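Local coordinates for phenazine biosynthesis protein, PhzF family (Bacillus anthracis, PDB 3EDN) that belongs to the PhzF family with a diaminopimelate epimerase-like fold and is probably an isomerase related to those of phenazine biosynthesis, its own substrate being unestablished, at residues A[70-75]-A[100-105]; A[76-81]-A[119-124]; A[57-62]-A[94-99]. All blocks are in the same frame, centred on the assembly; numbering follows the deposited sequence. Where two conformers were deposited one is given.

Interaction 1. Residues A[70-75]-A[100-105]; sequences MDLCGH and TKAGIL. With SO4 (sulfate ion), chain C; SO4 (sulfate ion), chain O.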
# COMPACT_ATOMS: atom_id res chain seq x y z
N MSE A 70 -4.88 3.61 10.83
CA MSE A 70 -5.93 3.15 11.74
C MSE A 70 -6.80 2.13 11.03
O MSE A 70 -7.08 2.27 9.84
CB MSE A 70 -6.85 4.32 12.17
CG MSE A 70 -6.18 5.68 12.26
SE MSE A 70 -7.43 6.98 13.02
CE MSE A 70 -7.56 6.12 14.72
N ASP A 71 -7.29 1.13 11.75
CA ASP A 71 -8.19 0.17 11.12
C ASP A 71 -9.57 0.77 10.79
O ASP A 71 -10.20 0.39 9.80
CB ASP A 71 -8.40 -1.06 12.00
CG ASP A 71 -7.23 -2.04 11.94
OD1 ASP A 71 -6.25 -1.79 11.21
OD2 ASP A 71 -7.31 -3.06 12.65
N LEU A 72 -10.01 1.70 11.63
CA LEU A 72 -11.33 2.33 11.49
C LEU A 72 -11.24 3.79 11.86
O LEU A 72 -10.42 4.19 12.70
CB LEU A 72 -12.31 1.70 12.48
CG LEU A 72 -12.70 0.25 12.28
CD1 LEU A 72 -13.60 -0.17 13.43
CD2 LEU A 72 -13.39 0.09 10.93
N CYS A 73 -12.10 4.60 11.26
CA CYS A 73 -12.25 5.98 11.68
C CYS A 73 -13.65 6.46 11.34
O CYS A 73 -13.97 6.71 10.17
CB CYS A 73 -11.21 6.89 11.03
SG CYS A 73 -11.45 8.61 11.45
N GLY A 74 -14.49 6.60 12.35
CA GLY A 74 -15.89 6.92 12.12
C GLY A 74 -16.10 8.28 11.46
O GLY A 74 -16.83 8.38 10.48
N HIS A 75 -15.49 9.33 12.00
CA HIS A 75 -15.71 10.65 11.42
C HIS A 75 -15.14 10.75 10.00
O HIS A 75 -15.70 11.45 9.14
CB HIS A 75 -15.25 11.80 12.33
CG HIS A 75 -13.78 12.10 12.28
ND1 HIS A 75 -12.86 11.41 13.03
CD2 HIS A 75 -13.09 13.05 11.61
CE1 HIS A 75 -11.65 11.91 12.81
NE2 HIS A 75 -11.77 12.90 11.94
N THR A 100 -12.81 -2.57 5.09
CA THR A 100 -11.77 -2.00 5.95
C THR A 100 -10.98 -3.13 6.61
O THR A 100 -11.36 -4.30 6.55
CB THR A 100 -12.32 -1.09 7.07
OG1 THR A 100 -12.81 -1.90 8.15
CG2 THR A 100 -13.41 -0.14 6.56
N LYS A 101 -9.88 -2.75 7.26
CA LYS A 101 -9.05 -3.73 7.93
C LYS A 101 -9.77 -4.33 9.14
O LYS A 101 -9.40 -5.41 9.61
CB LYS A 101 -7.69 -3.13 8.30
CG LYS A 101 -6.81 -2.90 7.08
CD LYS A 101 -5.39 -2.49 7.44
CE LYS A 101 -4.52 -2.43 6.20
NZ LYS A 101 -3.13 -2.07 6.59
N ALA A 102 -10.81 -3.66 9.63
CA ALA A 102 -11.61 -4.20 10.73
C ALA A 102 -12.87 -4.95 10.25
O ALA A 102 -13.72 -5.32 11.06
CB ALA A 102 -11.99 -3.11 11.72
N GLY A 103 -12.97 -5.17 8.94
CA GLY A 103 -14.13 -5.84 8.36
C GLY A 103 -14.92 -4.99 7.37
O GLY A 103 -14.61 -3.82 7.16
N ILE A 104 -15.91 -5.60 6.74
CA ILE A 104 -16.79 -4.89 5.82
C ILE A 104 -17.86 -4.15 6.62
O ILE A 104 -18.59 -4.77 7.41
CB ILE A 104 -17.41 -5.84 4.77
CG1 ILE A 104 -16.31 -6.50 3.95
CG2 ILE A 104 -18.41 -5.09 3.86
CD1 ILE A 104 -16.79 -7.52 2.96
N LEU A 105 -17.92 -2.83 6.43
CA LEU A 105 -18.89 -1.96 7.11
C LEU A 105 -20.09 -1.66 6.22
O LEU A 105 -19.94 -1.11 5.14
CB LEU A 105 -18.24 -0.63 7.48
CG LEU A 105 -16.93 -0.64 8.26
CD1 LEU A 105 -16.51 0.81 8.49
CD2 LEU A 105 -17.08 -1.40 9.57
S SO4 C . -14.58 9.71 15.65
O1 SO4 C . -13.95 9.30 14.40
O2 SO4 C . -15.39 10.92 15.54
O3 SO4 C . -15.32 8.61 16.19
O4 SO4 C . -13.49 9.96 16.59
S SO4 O . -0.09 -3.13 4.31
O1 SO4 O . 0.22 -3.87 3.08
O2 SO4 O . 0.18 -1.71 4.14
O3 SO4 O . -1.49 -3.35 4.66
O4 SO4 O . 0.78 -3.67 5.36
O HOH W 1 -8.76 -0.08 7.24
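Thr100 closes the strand 95-100 and opens a type I beta turn that runs to Gly103. Its OG1, held between the backbone N and carbonyl carbon (chi1 79°), is bonded to Gly103 O at 2.8 Å, in the carbonyl plane and on a lone pair, and accepts from Ala102 N in an ST turn. The CD2 methyl of Leu72 lies 3.5 Å from this Thr100 OG1, the two side chains crossing at about a right angle. At Lys101 the backbone N donates a hydrogen bond to a water, which donates one to Asp71 O, so the main chains are joined through solvent; Asp71 OD1 rests 3.5 Å from Lys101 CB. The turn links strands 95-100 and 103-111 into a beta hairpin, set against the loop that leads into helix 74-86, where Cys73 is the N-cap. The extended Lys101 chain carries NZ away to Glu69 and a sulfate, while a second sulfate ion accepts, through its O1, from His75 N and ND1 at the helix start. Ala102 CB presses on Leu72 CG at 3.5 Å, a tight carbon pair. Beyond Gly103, whose positive phi (119°) suits glycine, Leu105 CD1 reaches Leu72 CD2 at 4.0 Å.

Interaction 2. Residues A[76-81]-A[119-124]; sequences GTVGTI and IKMRQT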
# COMPACT_ATOMS: atom_id res chain seq x y z
N GLY A 76 -14.05 10.02 9.74
CA GLY A 76 -13.46 10.00 8.39
C GLY A 76 -14.40 9.30 7.42
O GLY A 76 -14.55 9.70 6.28
N THR A 77 -15.06 8.25 7.89
CA THR A 77 -16.05 7.57 7.07
C THR A 77 -17.24 8.48 6.77
O THR A 77 -17.69 8.60 5.63
CB THR A 77 -16.50 6.26 7.75
OG1 THR A 77 -15.34 5.41 7.90
CG2 THR A 77 -17.55 5.54 6.92
N VAL A 78 -17.77 9.13 7.80
CA VAL A 78 -18.84 10.09 7.58
C VAL A 78 -18.45 11.18 6.57
O VAL A 78 -19.17 11.41 5.60
CB VAL A 78 -19.30 10.73 8.91
CG1 VAL A 78 -20.16 12.00 8.66
CG2 VAL A 78 -20.05 9.70 9.76
N GLY A 79 -17.31 11.84 6.79
CA GLY A 79 -16.90 12.89 5.87
C GLY A 79 -16.67 12.38 4.46
O GLY A 79 -17.08 13.01 3.47
N THR A 80 -16.05 11.21 4.36
CA THR A 80 -15.67 10.68 3.03
C THR A 80 -16.88 10.22 2.23
O THR A 80 -17.03 10.57 1.06
CB THR A 80 -14.63 9.56 3.15
OG1 THR A 80 -13.45 10.07 3.79
CG2 THR A 80 -14.24 9.01 1.78
N ILE A 81 -17.77 9.45 2.86
CA ILE A 81 -18.95 9.02 2.14
C ILE A 81 -19.84 10.23 1.81
O ILE A 81 -20.41 10.30 0.73
CB ILE A 81 -19.74 7.93 2.87
CG1 ILE A 81 -18.83 6.74 3.18
CG2 ILE A 81 -20.96 7.49 2.05
CD1 ILE A 81 -18.07 6.22 1.98
N ILE A 119 -24.92 10.16 6.90
CA ILE A 119 -24.23 8.88 6.74
C ILE A 119 -24.34 8.15 8.08
O ILE A 119 -23.91 8.68 9.11
CB ILE A 119 -22.73 9.09 6.44
CG1 ILE A 119 -22.55 10.04 5.25
CG2 ILE A 119 -22.03 7.77 6.22
CD1 ILE A 119 -23.34 9.67 4.01
N LYS A 120 -24.87 6.93 8.04
CA LYS A 120 -25.22 6.19 9.26
C LYS A 120 -24.41 4.91 9.33
O LYS A 120 -24.27 4.20 8.33
CB LYS A 120 -26.72 5.87 9.26
CG LYS A 120 -27.23 5.16 10.50
CD LYS A 120 -28.76 4.98 10.39
CE LYS A 120 -29.32 4.19 11.55
NZ LYS A 120 -30.79 3.94 11.35
N MSE A 121 -23.87 4.59 10.50
CA MSE A 121 -23.07 3.37 10.64
C MSE A 121 -23.33 2.73 11.99
O MSE A 121 -23.81 3.39 12.91
CB MSE A 121 -21.58 3.66 10.46
CG MSE A 121 -20.98 4.63 11.44
SE MSE A 121 -19.38 5.54 10.71
CE MSE A 121 -20.19 6.19 9.08
N ARG A 122 -23.03 1.44 12.09
CA ARG A 122 -23.21 0.67 13.32
C ARG A 122 -21.97 0.73 14.18
O ARG A 122 -20.84 0.61 13.69
CB ARG A 122 -23.50 -0.79 12.97
CG ARG A 122 -23.61 -1.74 14.16
CD ARG A 122 -24.98 -1.66 14.84
NE ARG A 122 -26.07 -1.76 13.87
CZ ARG A 122 -26.50 -2.89 13.32
NH1 ARG A 122 -25.95 -4.05 13.66
NH2 ARG A 122 -27.49 -2.87 12.44
N GLN A 123 -22.17 0.88 15.49
CA GLN A 123 -21.04 0.78 16.42
C GLN A 123 -21.10 -0.55 17.15
O GLN A 123 -22.05 -1.31 16.99
CB GLN A 123 -21.07 1.94 17.41
CG GLN A 123 -20.76 3.27 16.71
CD GLN A 123 -20.62 4.43 17.67
OE1 GLN A 123 -21.06 4.35 18.81
NE2 GLN A 123 -20.03 5.53 17.19
N THR A 124 -20.07 -0.84 17.93
CA THR A 124 -20.03 -2.06 18.73
C THR A 124 -21.01 -1.94 19.90
O THR A 124 -21.22 -0.85 20.44
CB THR A 124 -18.60 -2.33 19.23
OG1 THR A 124 -17.70 -2.33 18.12
CG2 THR A 124 -18.52 -3.67 19.94
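Met121, a selenomethionine, has CG between its backbone N and carbonyl carbon (chi1 61°), and a bend at chi3 (54°) turns its terminal methyl onto the helix. Thr77 answers with CG2 anti to the backbone N, and Val78 with CG2 anti to the carbonyl carbon, so that these two methyls, from consecutive helix residues, receive the same CE. Met121 CE is 3.5 Å from Thr77 CG2, closer than carbons usually pack, and 3.6 Å from Val78 CG2; the selenomethionine crosses Thr77 obliquely and Val78 at about a right angle. Two residues earlier on the strand, Ile119 makes the second point of contact, against Val78 and, about a turn further along the helix, Ile81. Its CG1 is anti to the carbonyl carbon and sits 3.7 Å from Val78 O, while CD1 goes on to meet Ile81 CG2 at 3.8 Å. Ile81 and Ile119 also cross at about a right angle, methyl against methyl.

The side-chain contacts are apolar and buried, and the two threonine hydroxyls bond away from the strand. Thr77 OG1 is hydrogen-bonded to Cys73 O and Tyr63 OH. Thr80 OG1 donates to Gly76 O at 2.7 Å from above the carbonyl plane, and the same oxygen accepts from Thr80 N, so the threonine hydroxyl folds back onto its own helix.

The axes of 76-81 and 119-122 approach to 8.5 Å, their directions 146° apart, a roughly antiparallel packing of helix against strand within the diaminopimelate epimerase-like fold. Strand 117-122 lies between strands 103-111 and 282-298, and Ile107 of the former also touches Ile119 and Met121. Thr77 and Ile81 extend the same helix face to strand 95-100, and Thr80 packs against strand 48-52.

Interaction 3. Residues A[57-62]-A[94-99]; sequences ADIRMR and ASLTIE. With SO4 (sulfate ion), chain O.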
# COMPACT_ATOMS: atom_id res chain seq x y z
N ALA A 57 -16.42 -5.52 -1.64
CA ALA A 57 -17.39 -4.49 -1.21
C ALA A 57 -17.49 -3.40 -2.27
O ALA A 57 -16.72 -3.40 -3.23
CB ALA A 57 -16.99 -3.87 0.12
N ASP A 58 -18.41 -2.45 -2.09
CA ASP A 58 -18.57 -1.39 -3.07
C ASP A 58 -17.27 -0.58 -3.22
O ASP A 58 -16.83 -0.28 -4.33
CB ASP A 58 -19.73 -0.47 -2.70
CG ASP A 58 -21.08 -1.17 -2.77
OD1 ASP A 58 -21.34 -1.87 -3.79
OD2 ASP A 58 -21.89 -1.05 -1.83
N ILE A 59 -16.69 -0.24 -2.08
CA ILE A 59 -15.41 0.46 -2.04
C ILE A 59 -14.58 -0.06 -0.89
O ILE A 59 -15.08 -0.80 -0.05
CB ILE A 59 -15.57 2.00 -1.89
CG1 ILE A 59 -16.13 2.36 -0.51
CG2 ILE A 59 -16.46 2.57 -2.98
CD1 ILE A 59 -16.01 3.86 -0.19
N ARG A 60 -13.30 0.32 -0.89
CA ARG A 60 -12.40 0.06 0.23
C ARG A 60 -11.93 1.42 0.73
O ARG A 60 -11.85 2.39 -0.03
CB ARG A 60 -11.23 -0.81 -0.24
CG ARG A 60 -10.15 -1.09 0.79
CD ARG A 60 -9.27 -2.27 0.29
NE ARG A 60 -8.65 -1.99 -1.01
CZ ARG A 60 -7.38 -1.60 -1.16
NH1 ARG A 60 -6.59 -1.46 -0.11
NH2 ARG A 60 -6.90 -1.36 -2.38
N MSE A 61 -11.63 1.50 2.02
CA MSE A 61 -11.10 2.75 2.58
C MSE A 61 -9.94 2.44 3.48
O MSE A 61 -9.99 1.49 4.25
CB MSE A 61 -12.16 3.46 3.42
CG MSE A 61 -13.14 4.29 2.65
SE MSE A 61 -14.15 5.46 3.86
CE MSE A 61 -12.82 6.62 4.32
N ARG A 62 -8.89 3.25 3.41
CA ARG A 62 -7.83 3.20 4.41
C ARG A 62 -7.79 4.54 5.13
O ARG A 62 -8.08 5.59 4.53
CB ARG A 62 -6.49 2.82 3.79
CG ARG A 62 -6.46 1.38 3.28
CD ARG A 62 -5.15 1.02 2.57
NE ARG A 62 -4.07 0.75 3.49
CZ ARG A 62 -2.92 0.17 3.17
NH1 ARG A 62 -2.69 -0.22 1.90
NH2 ARG A 62 -2.01 -0.04 4.11
N ALA A 94 -29.02 3.74 -1.61
CA ALA A 94 -29.13 4.33 -0.28
C ALA A 94 -28.32 3.56 0.75
O ALA A 94 -28.42 3.81 1.95
CB ALA A 94 -30.59 4.40 0.14
N SER A 95 -27.53 2.60 0.28
CA SER A 95 -26.61 1.89 1.16
C SER A 95 -25.33 1.53 0.42
O SER A 95 -25.29 1.50 -0.81
CB SER A 95 -27.27 0.65 1.75
OG SER A 95 -27.64 -0.25 0.73
N LEU A 96 -24.28 1.28 1.20
CA LEU A 96 -22.95 1.06 0.65
C LEU A 96 -22.25 0.05 1.55
O LEU A 96 -22.46 0.05 2.76
CB LEU A 96 -22.17 2.39 0.63
CG LEU A 96 -20.81 2.49 -0.08
CD1 LEU A 96 -21.04 2.58 -1.57
CD2 LEU A 96 -19.97 3.68 0.40
N THR A 97 -21.37 -0.77 0.98
CA THR A 97 -20.43 -1.52 1.82
C THR A 97 -19.01 -1.01 1.62
O THR A 97 -18.61 -0.66 0.50
CB THR A 97 -20.47 -3.04 1.54
OG1 THR A 97 -20.27 -3.25 0.15
CG2 THR A 97 -21.84 -3.64 1.96
N ILE A 98 -18.26 -0.96 2.72
CA ILE A 98 -16.90 -0.45 2.74
C ILE A 98 -15.98 -1.52 3.31
O ILE A 98 -16.12 -1.94 4.46
CB ILE A 98 -16.76 0.82 3.62
CG1 ILE A 98 -17.73 1.92 3.18
CG2 ILE A 98 -15.31 1.32 3.58
CD1 ILE A 98 -17.78 3.10 4.15
N GLU A 99 -15.03 -1.97 2.50
CA GLU A 99 -14.02 -2.88 3.00
C GLU A 99 -13.00 -2.12 3.85
O GLU A 99 -12.41 -1.14 3.40
CB GLU A 99 -13.30 -3.59 1.86
CG GLU A 99 -12.33 -4.62 2.40
CD GLU A 99 -11.50 -5.32 1.35
OE1 GLU A 99 -11.58 -4.93 0.16
OE2 GLU A 99 -10.77 -6.26 1.76
S SO4 O . -0.09 -3.13 4.31
O1 SO4 O . 0.22 -3.87 3.08
O2 SO4 O . 0.18 -1.71 4.14
O3 SO4 O . -1.49 -3.35 4.66
O4 SO4 O . 0.78 -3.67 5.36
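Ile59 and Ile98 lie side by side and point the same way, CG1 to CG1 at 4.0 Å, on the sheet face that helix 74-86 covers. Leu96 crosses Ile59 at about a right angle, and Ile98 CG2 meets Met61 CG obliquely. On the opposite face Arg60 and Glu99 also run alongside each other, both with CG anti to the backbone N; their flat ends are turned 65° apart and Arg60 NE stays 4.3 Å from Glu99 OE1, beyond a salt bridge. Arg60 NE bonds instead to Ser53 O, and Glu99 OE1 to Ser54 OG. Between the two faces, the parallel strands are joined by Ile59 N to Thr97 O, Glu99 N to Ile59 O at 2.8 Å, and Met61 N to Glu99 O. Before the strand begins, Asp58 crosses Thr97 at about a right angle: Asp58 N donates to Thr97 OG1 at 3.0 Å, and Thr97 N to Asp58 OD2 at 2.9 Å from above the carboxylate plane. Glu99 pairs with Lys2 and Arg60 with Asp29 O of the second subunit. Arg60 and Arg62 hydrogen-bond succinic acid and Arg62 a sulfate; both ligands probably come from the crystallisation liquor but are consistent with an anion-attracting pocket here.

Interaction 2 lies in the core, its side-chain contacts apolar, whereas interaction 1 is a surface contact of few apolar atoms and a bridging water. Interaction 3 is partly buried and the only one whose segments are hydrogen-bonded directly to each other. Interactions 1 and 2 share helix 74-86, its start and its first turns, and Gly74 O packs on Met121 SE between them. Interactions 1 and 3 meet along the hairpin, where Leu105 N probably bonds to Ile98 O, and both reach one sulfate through Lys101 and Arg62. The helix joins interactions 2 and 3: Ile81 CD1 touches Leu96 and Ile59, and Thr77 touches Ile98.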